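Side-chain contacts in A-adding tRNA nucleotidyltransferase (Aquifex aeolicus, PDB 4WBY), which adds the terminal adenosine to tRNAs ending in CC, using ATP and magnesium, and so completes their CCA 3' end: residues Q18-M23 and S128-D133; H289-M294 and S298-T303. All blocks are in the same frame, centred on the assembly; numbering follows the deposited sequence.

Overall arrangement
This chain is the C-terminal part of a longer protein and carries the nucleotidyltransferase head and a helical region. The two contacts lie on opposite sides of the chain's centre, with their own centres 48 Å apart, and share no helix or strand. Contact 1 belongs to the head. It joins helix 7-22 to the loop between strands 126-128 and 137-138, near the periphery of the chain. Contact 2 lies closer to the middle, in the all-helical part, and pairs the consecutive helices 284-293 and 298-309. Both are partly buried, and neither has a direct hydrogen bond between its segments. Contact 1 is aliphatic packing beside a loop with its own polar network. Contact 2 sets a buried Leu-Val pair beside an exposed arginine that holds water and sulfate.

Contact 1 (Q18-M23 and S128-D133)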
ATOM      1  N   GLN A  18      -5.391 -26.297  20.689  1.00 15.84           N
ATOM      2  CA  GLN A  18      -5.698 -27.687  21.021  1.00 16.34           C
ATOM      3  C   GLN A  18      -4.821 -28.637  20.216  1.00 17.14           C
ATOM      4  O   GLN A  18      -4.232 -29.577  20.762  1.00 18.17           O
ATOM      5  CB  GLN A  18      -7.176 -27.972  20.775  1.00 16.26           C
ATOM      6  CG  GLN A  18      -8.115 -27.220  21.717  1.00 17.82           C
ATOM      7  CD  GLN A  18      -9.540 -27.106  21.173  1.00 21.28           C
ATOM      8  OE1 GLN A  18      -9.838 -27.555  20.068  1.00 24.48           O
ATOM      9  NE2 GLN A  18     -10.419 -26.478  21.947  1.00 23.86           N
ATOM     10  N   ILE A  19      -4.729 -28.396  18.913  1.00 16.23           N
ATOM     11  CA  ILE A  19      -3.902 -29.237  18.061  1.00 17.80           C
ATOM     12  C   ILE A  19      -2.435 -29.113  18.467  1.00 17.23           C
ATOM     13  O   ILE A  19      -1.718 -30.110  18.514  1.00 19.38           O
ATOM     14  CB  ILE A  19      -4.075 -28.867  16.569  1.00 17.36           C
ATOM     15  CG1 ILE A  19      -5.512 -29.153  16.121  1.00 18.25           C
ATOM     16  CG2 ILE A  19      -3.109 -29.649  15.695  1.00 19.29           C
ATOM     17  CD1 ILE A  19      -5.830 -28.611  14.749  1.00 18.60           C
ATOM     18  N   ALA A  20      -1.992 -27.895  18.776  1.00 17.82           N
ATOM     19  CA  ALA A  20      -0.614 -27.705  19.224  1.00 18.13           C
ATOM     20  C   ALA A  20      -0.312 -28.579  20.443  1.00 19.08           C
ATOM     21  O   ALA A  20       0.713 -29.273  20.482  1.00 20.03           O
ATOM     22  CB  ALA A  20      -0.344 -26.233  19.537  1.00 18.15           C
ATOM     23  N   LYS A  21      -1.207 -28.565  21.427  1.00 19.86           N
ATOM     24  CA  LYS A  21      -1.013 -29.395  22.613  1.00 21.38           C
ATOM     25  C   LYS A  21      -0.949 -30.878  22.253  1.00 22.34           C
ATOM     26  O   LYS A  21      -0.103 -31.607  22.778  1.00 24.73           O
ATOM     27  CB  LYS A  21      -2.120 -29.175  23.643  1.00 22.80           C
ATOM     28  CG  LYS A  21      -1.875 -29.952  24.941  1.00 28.53           C
ATOM     29  CD  LYS A  21      -0.670 -29.380  25.676  1.00 33.65           C
ATOM     30  CE  LYS A  21      -0.256 -30.227  26.858  1.00 41.16           C
ATOM     31  NZ  LYS A  21       0.370 -31.497  26.425  1.00 44.75           N
ATOM     32  N   GLU A  22      -1.834 -31.325  21.358  1.00 20.29           N
ATOM     33  CA  GLU A  22      -1.840 -32.730  20.941  1.00 22.09           C
ATOM     34  C   GLU A  22      -0.497 -33.134  20.332  1.00 21.63           C
ATOM     35  O   GLU A  22      -0.058 -34.281  20.473  1.00 24.22           O
ATOM     36  CB  GLU A  22      -2.961 -32.996  19.933  1.00 23.42           C
ATOM     37  CG  GLU A  22      -4.373 -32.812  20.470  1.00 31.28           C
ATOM     38  CD  GLU A  22      -5.428 -32.918  19.378  1.00 41.80           C
ATOM     39  OE1 GLU A  22      -5.176 -33.607  18.368  1.00 45.06           O
ATOM     40  OE2 GLU A  22      -6.507 -32.305  19.526  1.00 49.06           O
ATOM     41  N   MET A  23       0.151 -32.182  19.667  1.00 23.14           N
ATOM     42  CA  MET A  23       1.435 -32.416  19.012  1.00 24.69           C
ATOM     43  C   MET A  23       2.646 -32.098  19.885  1.00 26.88           C
ATOM     44  O   MET A  23       3.791 -32.262  19.454  1.00 28.79           O
ATOM     45  CB  MET A  23       1.517 -31.591  17.734  1.00 25.25           C
ATOM     46  CG  MET A  23       0.441 -31.934  16.752  1.00 27.81           C
ATOM     47  SD  MET A  23       0.566 -30.929  15.282  1.00 32.08           S
ATOM     48  CE  MET A  23      -0.581 -31.823  14.239  1.00 35.07           C
ATOM     49  N   SER A 128      -0.764 -15.586  22.788  1.00 12.35           N
ATOM     50  CA  SER A 128      -0.785 -17.029  22.992  1.00 13.27           C
ATOM     51  C   SER A 128      -2.164 -17.602  22.688  1.00 12.75           C
ATOM     52  O   SER A 128      -3.170 -17.071  23.147  1.00 13.77           O
ATOM     53  CB  SER A 128      -0.408 -17.385  24.428  1.00 15.00           C
ATOM     54  OG  SER A 128      -0.527 -18.787  24.606  1.00 15.66           O
ATOM     55  N   VAL A 129      -2.216 -18.697  21.935  1.00 13.23           N
ATOM     56  CA  VAL A 129      -3.470 -19.415  21.799  1.00 12.40           C
ATOM     57  C   VAL A 129      -3.352 -20.764  22.499  1.00 14.49           C
ATOM     58  O   VAL A 129      -4.157 -21.670  22.293  1.00 15.45           O
ATOM     59  CB  VAL A 129      -3.889 -19.577  20.318  1.00 13.25           C
ATOM     60  CG1 VAL A 129      -4.117 -18.188  19.706  1.00 15.29           C
ATOM     61  CG2 VAL A 129      -2.868 -20.396  19.518  1.00 16.09           C
ATOM     62  N   ASN A 130      -2.349 -20.883  23.358  1.00 14.60           N
ATOM     63  CA  ASN A 130      -2.118 -22.141  24.051  1.00 14.91           C
ATOM     64  C   ASN A 130      -3.065 -22.359  25.214  1.00 14.61           C
ATOM     65  O   ASN A 130      -3.671 -21.416  25.717  1.00 17.24           O
ATOM     66  CB  ASN A 130      -0.663 -22.209  24.498  1.00 15.48           C
ATOM     67  CG  ASN A 130       0.267 -22.107  23.329  1.00 16.14           C
ATOM     68  OD1 ASN A 130       0.338 -23.028  22.511  1.00 18.37           O
ATOM     69  ND2 ASN A 130       0.939 -20.958  23.192  1.00 16.77           N
ATOM     70  N   LEU A 131      -3.200 -23.618  25.622  1.00 17.19           N
ATOM     71  CA  LEU A 131      -4.263 -23.992  26.543  1.00 18.01           C
ATOM     72  C   LEU A 131      -4.154 -23.320  27.900  1.00 18.03           C
ATOM     73  O   LEU A 131      -5.167 -22.982  28.498  1.00 20.43           O
ATOM     74  CB  LEU A 131      -4.296 -25.512  26.750  1.00 19.79           C
ATOM     75  CG  LEU A 131      -4.631 -26.361  25.523  1.00 23.05           C
ATOM     76  CD1 LEU A 131      -4.673 -27.831  25.907  1.00 25.72           C
ATOM     77  CD2 LEU A 131      -5.960 -25.937  24.896  1.00 21.90           C
ATOM     78  N   GLU A 132      -2.934 -23.116  28.389  1.00 18.72           N
ATOM     79  CA  GLU A 132      -2.791 -22.711  29.788  1.00 20.07           C
ATOM     80  C   GLU A 132      -2.756 -21.197  29.982  1.00 19.84           C
ATOM     81  O   GLU A 132      -2.907 -20.716  31.105  1.00 23.56           O
ATOM     82  CB  GLU A 132      -1.541 -23.344  30.399  1.00 25.79           C
ATOM     83  CG  GLU A 132      -0.279 -22.521  30.276  1.00 29.70           C
ATOM     84  CD  GLU A 132       0.350 -22.594  28.901  1.00 34.91           C
ATOM     85  OE1 GLU A 132      -0.122 -23.395  28.059  1.00 34.42           O
ATOM     86  OE2 GLU A 132       1.323 -21.840  28.666  1.00 36.74           O
ATOM     87  N   ASP A 133      -2.571 -20.445  28.900  1.00 18.18           N
ATOM     88  CA  ASP A 133      -2.479 -18.985  29.009  1.00 17.87           C
ATOM     89  C   ASP A 133      -3.151 -18.306  27.817  1.00 16.53           C
ATOM     90  O   ASP A 133      -2.686 -17.291  27.314  1.00 17.47           O
ATOM     91  CB  ASP A 133      -1.018 -18.534  29.124  1.00 18.38           C
ATOM     92  CG  ASP A 133      -0.232 -18.757  27.845  1.00 19.40           C
ATOM     93  OD1 ASP A 133      -0.651 -19.599  27.021  1.00 20.78           O
ATOM     94  OD2 ASP A 133       0.795 -18.067  27.655  1.00 21.95           O
TER
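Leu131 reaches from its loop to the flank of helix 7-22 and meets Gln18 and Lys21, one helical turn apart. The loop joins strands 126-128 and 137-138 at one edge of the mixed sheet of the nucleotidyltransferase head. From CB, which points to the helix, the leucine runs to CG, set beside the backbone N and anti to the carbonyl carbon (chi1 -64°). There the chain forks. Leu131 CD1 rests on Lys21, 3.6 Å from Lys21 CG and 3.7 Å from Lys21 CB. Leu131 CD2 lies 4.0 Å from Gln18 CG. Both helix side chains cross the leucine at about a right angle. They touch it with aliphatic carbons, and the lysine end leads away. This outer part is exposed.

Deeper in, Ala20 CB approaches Asn130 OD1 at 4.4 Å, too far for more than loose packing. That oxygen is already bound by the backbone N of Ala27 on strand 26-30, which ties the loop to the sheet. The other end of the amide faces Ser128. An ST turn brings Asn130 N to Ser128 OG at 3.0 Å, and Asn130 ND2 adds a second bond to the same oxygen. Ser128 OG in turn donates to Asp133 OD1 at 2.6 Å, meeting it from above the carboxylate plane, 38° out.

Contact 2 (H289-M294 and S298-T303); sequences HFLEEM and SWVRET. With SO4 (sulfate ion), chain E.
Helix segments 289-293 and 298-303 run antiparallel, at 174°, with axes 10.3 Å apart and closest CA atoms at Leu291 and Arg301. Leu291 carries the apolar part of the contact. Leu291 CB points to the partner helix and lies 4.2 Å from Arg301 CG. Leu291 CD2 meets Val300 CG1, also at 4.2 Å. The leucine and valine are buried. Helix 271-278 extends this packing: Leu275 and Leu276 touch Leu291, and Trp272 touches Val300.

The motif is an antiparallel helical hairpin with a short connection, in the all-helical region that follows the head. Ala296, in that connection, also packs on Leu291, and its carbonyl oxygen accepts a hydrogen bond from Arg301 NE.

Arg301 lies along the outer edge of the hairpin. Its chain is extended through chi2 and then bends at chi3, and the guanidinium ends up beside a sulfate, probably from the crystallisation liquor. Arg301 NH1 bonds to sulfate O1 at 2.9 Å, and Arg301 NH2 to sulfate O2 at the same distance, with N-H...O angles of 159° and 166°. The pair is bidentate, with the sulfur in the guanidinium plane at its edge. The bonds from NE, NH1 and NH2 would limit rotation of the group.

Glu292 approaches through its aliphatic part, Glu292 CG lying 4.4 Å from Arg301 CD. Its carboxylate makes no direct salt bridge to the arginine, and OE2 pairs instead with Lys288. A water spans the gap, donating to Glu292 OE2 and accepting from Arg301 NH1 at 3.2 Å. NH1 thus serves both the water and sulfate O1.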
ATOM      1  N   HIS A 289      11.314   3.619 -17.517  1.00 32.34           N
ATOM      2  CA  HIS A 289      12.035   2.496 -16.925  1.00 34.44           C
ATOM      3  C   HIS A 289      11.654   2.267 -15.465  1.00 31.34           C
ATOM      4  O   HIS A 289      11.507   1.122 -15.030  1.00 31.98           O
ATOM      5  CB  HIS A 289      13.548   2.709 -17.030  1.00 39.02           C
ATOM      6  CG  HIS A 289      14.353   1.620 -16.390  1.00 45.73           C
ATOM      7  ND1 HIS A 289      14.570   0.402 -16.996  1.00 49.49           N
ATOM      8  CD2 HIS A 289      14.980   1.561 -15.192  1.00 47.77           C
ATOM      9  CE1 HIS A 289      15.302  -0.359 -16.202  1.00 51.71           C
ATOM     10  NE2 HIS A 289      15.565   0.321 -15.101  1.00 51.70           N
ATOM     11  N   PHE A 290      11.506   3.351 -14.708  1.00 29.14           N
ATOM     12  CA  PHE A 290      11.139   3.239 -13.300  1.00 27.42           C
ATOM     13  C   PHE A 290       9.746   2.624 -13.161  1.00 24.65           C
ATOM     14  O   PHE A 290       9.526   1.745 -12.328  1.00 23.63           O
ATOM     15  CB  PHE A 290      11.190   4.603 -12.604  1.00 29.35           C
ATOM     16  CG  PHE A 290      10.755   4.562 -11.163  1.00 31.06           C
ATOM     17  CD1 PHE A 290      11.514   3.895 -10.216  1.00 32.62           C
ATOM     18  CD2 PHE A 290       9.588   5.188 -10.755  1.00 31.91           C
ATOM     19  CE1 PHE A 290      11.114   3.849  -8.893  1.00 33.63           C
ATOM     20  CE2 PHE A 290       9.187   5.150  -9.427  1.00 32.72           C
ATOM     21  CZ  PHE A 290       9.948   4.476  -8.502  1.00 31.90           C
ATOM     22  N   LEU A 291       8.807   3.063 -13.992  1.00 23.02           N
ATOM     23  CA  LEU A 291       7.460   2.503 -13.902  1.00 21.28           C
ATOM     24  C   LEU A 291       7.458   1.028 -14.292  1.00 23.98           C
ATOM     25  O   LEU A 291       6.709   0.244 -13.723  1.00 22.87           O
ATOM     26  CB  LEU A 291       6.471   3.291 -14.765  1.00 20.04           C
ATOM     27  CG  LEU A 291       6.201   4.721 -14.275  1.00 19.94           C
ATOM     28  CD1 LEU A 291       5.318   5.450 -15.276  1.00 21.08           C
ATOM     29  CD2 LEU A 291       5.571   4.743 -12.886  1.00 20.22           C
ATOM     30  N   GLU A 292       8.302   0.646 -15.246  1.00 26.20           N
ATOM     31  CA  GLU A 292       8.428  -0.764 -15.601  1.00 30.67           C
ATOM     32  C   GLU A 292       9.047  -1.560 -14.444  1.00 30.38           C
ATOM     33  O   GLU A 292       8.638  -2.685 -14.158  1.00 31.30           O
ATOM     34  CB  GLU A 292       9.246  -0.915 -16.885  1.00 33.80           C
ATOM     35  CG  GLU A 292       8.491  -0.407 -18.112  1.00 34.90           C
ATOM     36  CD  GLU A 292       9.307  -0.434 -19.387  1.00 40.81           C
ATOM     37  OE1 GLU A 292      10.526  -0.703 -19.331  1.00 42.22           O
ATOM     38  OE2 GLU A 292       8.717  -0.179 -20.454  1.00 43.78           O
ATOM     39  N   GLU A 293      10.022  -0.963 -13.771  1.00 29.14           N
ATOM     40  CA  GLU A 293      10.634  -1.577 -12.600  1.00 29.47           C
ATOM     41  C   GLU A 293       9.607  -1.773 -11.480  1.00 26.54           C
ATOM     42  O   GLU A 293       9.654  -2.748 -10.724  1.00 27.57           O
ATOM     43  CB  GLU A 293      11.793  -0.710 -12.118  1.00 35.39           C
ATOM     44  CG  GLU A 293      12.580  -1.288 -10.986  1.00 41.15           C
ATOM     45  CD  GLU A 293      13.909  -0.590 -10.821  1.00 43.36           C
ATOM     46  OE1 GLU A 293      13.993   0.622 -11.120  1.00 44.38           O
ATOM     47  OE2 GLU A 293      14.873  -1.260 -10.413  1.00 44.84           O
ATOM     48  N   MET A 294       8.681  -0.828 -11.386  1.00 23.80           N
ATOM     49  CA  MET A 294       7.592  -0.883 -10.421  1.00 22.14           C
ATOM     50  C   MET A 294       6.460  -1.826 -10.849  1.00 22.64           C
ATOM     51  O   MET A 294       5.488  -1.985 -10.116  1.00 21.82           O
ATOM     52  CB  MET A 294       7.015   0.523 -10.206  1.00 21.22           C
ATOM     53  CG  MET A 294       7.948   1.494  -9.465  1.00 22.67           C
ATOM     54  SD  MET A 294       7.981   1.198  -7.689  1.00 23.21           S
ATOM     55  CE  MET A 294       6.379   1.861  -7.242  1.00 23.01           C
ATOM     56  N   SER A 298      -0.771  -1.001 -16.895  1.00 16.36           N
ATOM     57  CA  SER A 298      -0.814  -0.412 -18.219  1.00 15.58           C
ATOM     58  C   SER A 298      -1.355   1.010 -18.197  1.00 14.85           C
ATOM     59  O   SER A 298      -0.782   1.898 -18.827  1.00 16.93           O
ATOM     60  CB  SER A 298      -1.663  -1.273 -19.145  1.00 18.88           C
ATOM     61  OG  SER A 298      -2.010  -0.544 -20.306  1.00 20.61           O
ATOM     62  N   TRP A 299      -2.444   1.250 -17.470  1.00 15.02           N
ATOM     63  CA  TRP A 299      -3.034   2.585 -17.506  1.00 16.17           C
ATOM     64  C   TRP A 299      -2.076   3.622 -16.940  1.00 15.69           C
ATOM     65  O   TRP A 299      -2.044   4.751 -17.407  1.00 17.04           O
ATOM     66  CB  TRP A 299      -4.386   2.634 -16.775  1.00 16.24           C
ATOM     67  CG  TRP A 299      -4.374   2.431 -15.265  1.00 15.63           C
ATOM     68  CD1 TRP A 299      -4.645   1.264 -14.596  1.00 17.15           C
ATOM     69  CD2 TRP A 299      -4.159   3.426 -14.251  1.00 15.19           C
ATOM     70  NE1 TRP A 299      -4.590   1.471 -13.238  1.00 18.07           N
ATOM     71  CE2 TRP A 299      -4.288   2.787 -13.000  1.00 16.74           C
ATOM     72  CE3 TRP A 299      -3.850   4.790 -14.279  1.00 17.32           C
ATOM     73  CZ2 TRP A 299      -4.122   3.469 -11.790  1.00 18.38           C
ATOM     74  CZ3 TRP A 299      -3.691   5.465 -13.073  1.00 20.44           C
ATOM     75  CH2 TRP A 299      -3.824   4.802 -11.851  1.00 19.56           C
ATOM     76  N   VAL A 300      -1.279   3.230 -15.952  1.00 15.09           N
ATOM     77  CA  VAL A 300      -0.298   4.136 -15.366  1.00 15.01           C
ATOM     78  C   VAL A 300       0.814   4.451 -16.364  1.00 15.87           C
ATOM     79  O   VAL A 300       1.210   5.611 -16.538  1.00 17.44           O
ATOM     80  CB  VAL A 300       0.313   3.545 -14.084  1.00 15.79           C
ATOM     81  CG1 VAL A 300       1.386   4.472 -13.523  1.00 17.98           C
ATOM     82  CG2 VAL A 300      -0.779   3.274 -13.049  1.00 16.16           C
ATOM     83  N   ARG A 301       1.317   3.414 -17.023  1.00 16.48           N
ATOM     84  CA  ARG A 301       2.396   3.590 -17.977  1.00 18.25           C
ATOM     85  C   ARG A 301       1.930   4.395 -19.186  1.00 18.55           C
ATOM     86  O   ARG A 301       2.673   5.243 -19.692  1.00 20.30           O
ATOM     87  CB  ARG A 301       2.955   2.230 -18.394  1.00 18.38           C
ATOM     88  CG  ARG A 301       3.604   1.510 -17.212  1.00 20.90           C
ATOM     89  CD  ARG A 301       4.212   0.174 -17.581  1.00 23.58           C
ATOM     90  NE  ARG A 301       3.203  -0.860 -17.749  1.00 25.32           N
ATOM     91  CZ  ARG A 301       2.899  -1.401 -18.923  1.00 24.58           C
ATOM     92  NH1 ARG A 301       3.528  -0.995 -20.017  1.00 25.96           N
ATOM     93  NH2 ARG A 301       1.960  -2.332 -19.004  1.00 26.27           N
ATOM     94  N   GLU A 302       0.691   4.167 -19.620  1.00 16.63           N
ATOM     95  CA  GLU A 302       0.138   4.927 -20.732  1.00 18.53           C
ATOM     96  C   GLU A 302      -0.134   6.373 -20.311  1.00 17.10           C
ATOM     97  O   GLU A 302       0.111   7.306 -21.077  1.00 20.59           O
ATOM     98  CB  GLU A 302      -1.139   4.271 -21.256  1.00 20.43           C
ATOM     99  CG  GLU A 302      -0.939   2.869 -21.849  1.00 24.57           C
ATOM    100  CD  GLU A 302      -0.201   2.851 -23.180  1.00 30.68           C
ATOM    101  OE1 GLU A 302       0.028   3.928 -23.776  1.00 33.30           O
ATOM    102  OE2 GLU A 302       0.139   1.740 -23.642  1.00 35.27           O
ATOM    103  N   THR A 303      -0.627   6.573 -19.091  1.00 17.73           N
ATOM    104  CA  THR A 303      -0.859   7.938 -18.626  1.00 18.90           C
ATOM    105  C   THR A 303       0.459   8.695 -18.492  1.00 19.10           C
ATOM    106  O   THR A 303       0.522   9.883 -18.814  1.00 20.57           O
ATOM    107  CB  THR A 303      -1.639   7.952 -17.299  1.00 17.64           C
ATOM    108  OG1 THR A 303      -2.996   7.588 -17.579  1.00 19.40           O
ATOM    109  CG2 THR A 303      -1.639   9.340 -16.659  1.00 19.00           C
TER
HETATM  110  S   SO4 E2004       1.933  -3.283 -22.682  1.00 38.98           S
HETATM  111  O1  SO4 E2004       3.230  -2.718 -22.320  1.00 40.81           O
HETATM  112  O2  SO4 E2004       0.988  -3.172 -21.572  1.00 38.38           O
HETATM  113  O3  SO4 E2004       1.407  -2.597 -23.864  1.00 40.80           O
HETATM  114  O4  SO4 E2004       2.090  -4.695 -23.041  1.00 43.41           O
HETATM  115  O   HOH W   1       6.012   0.968 -20.394  1.00 29.79           O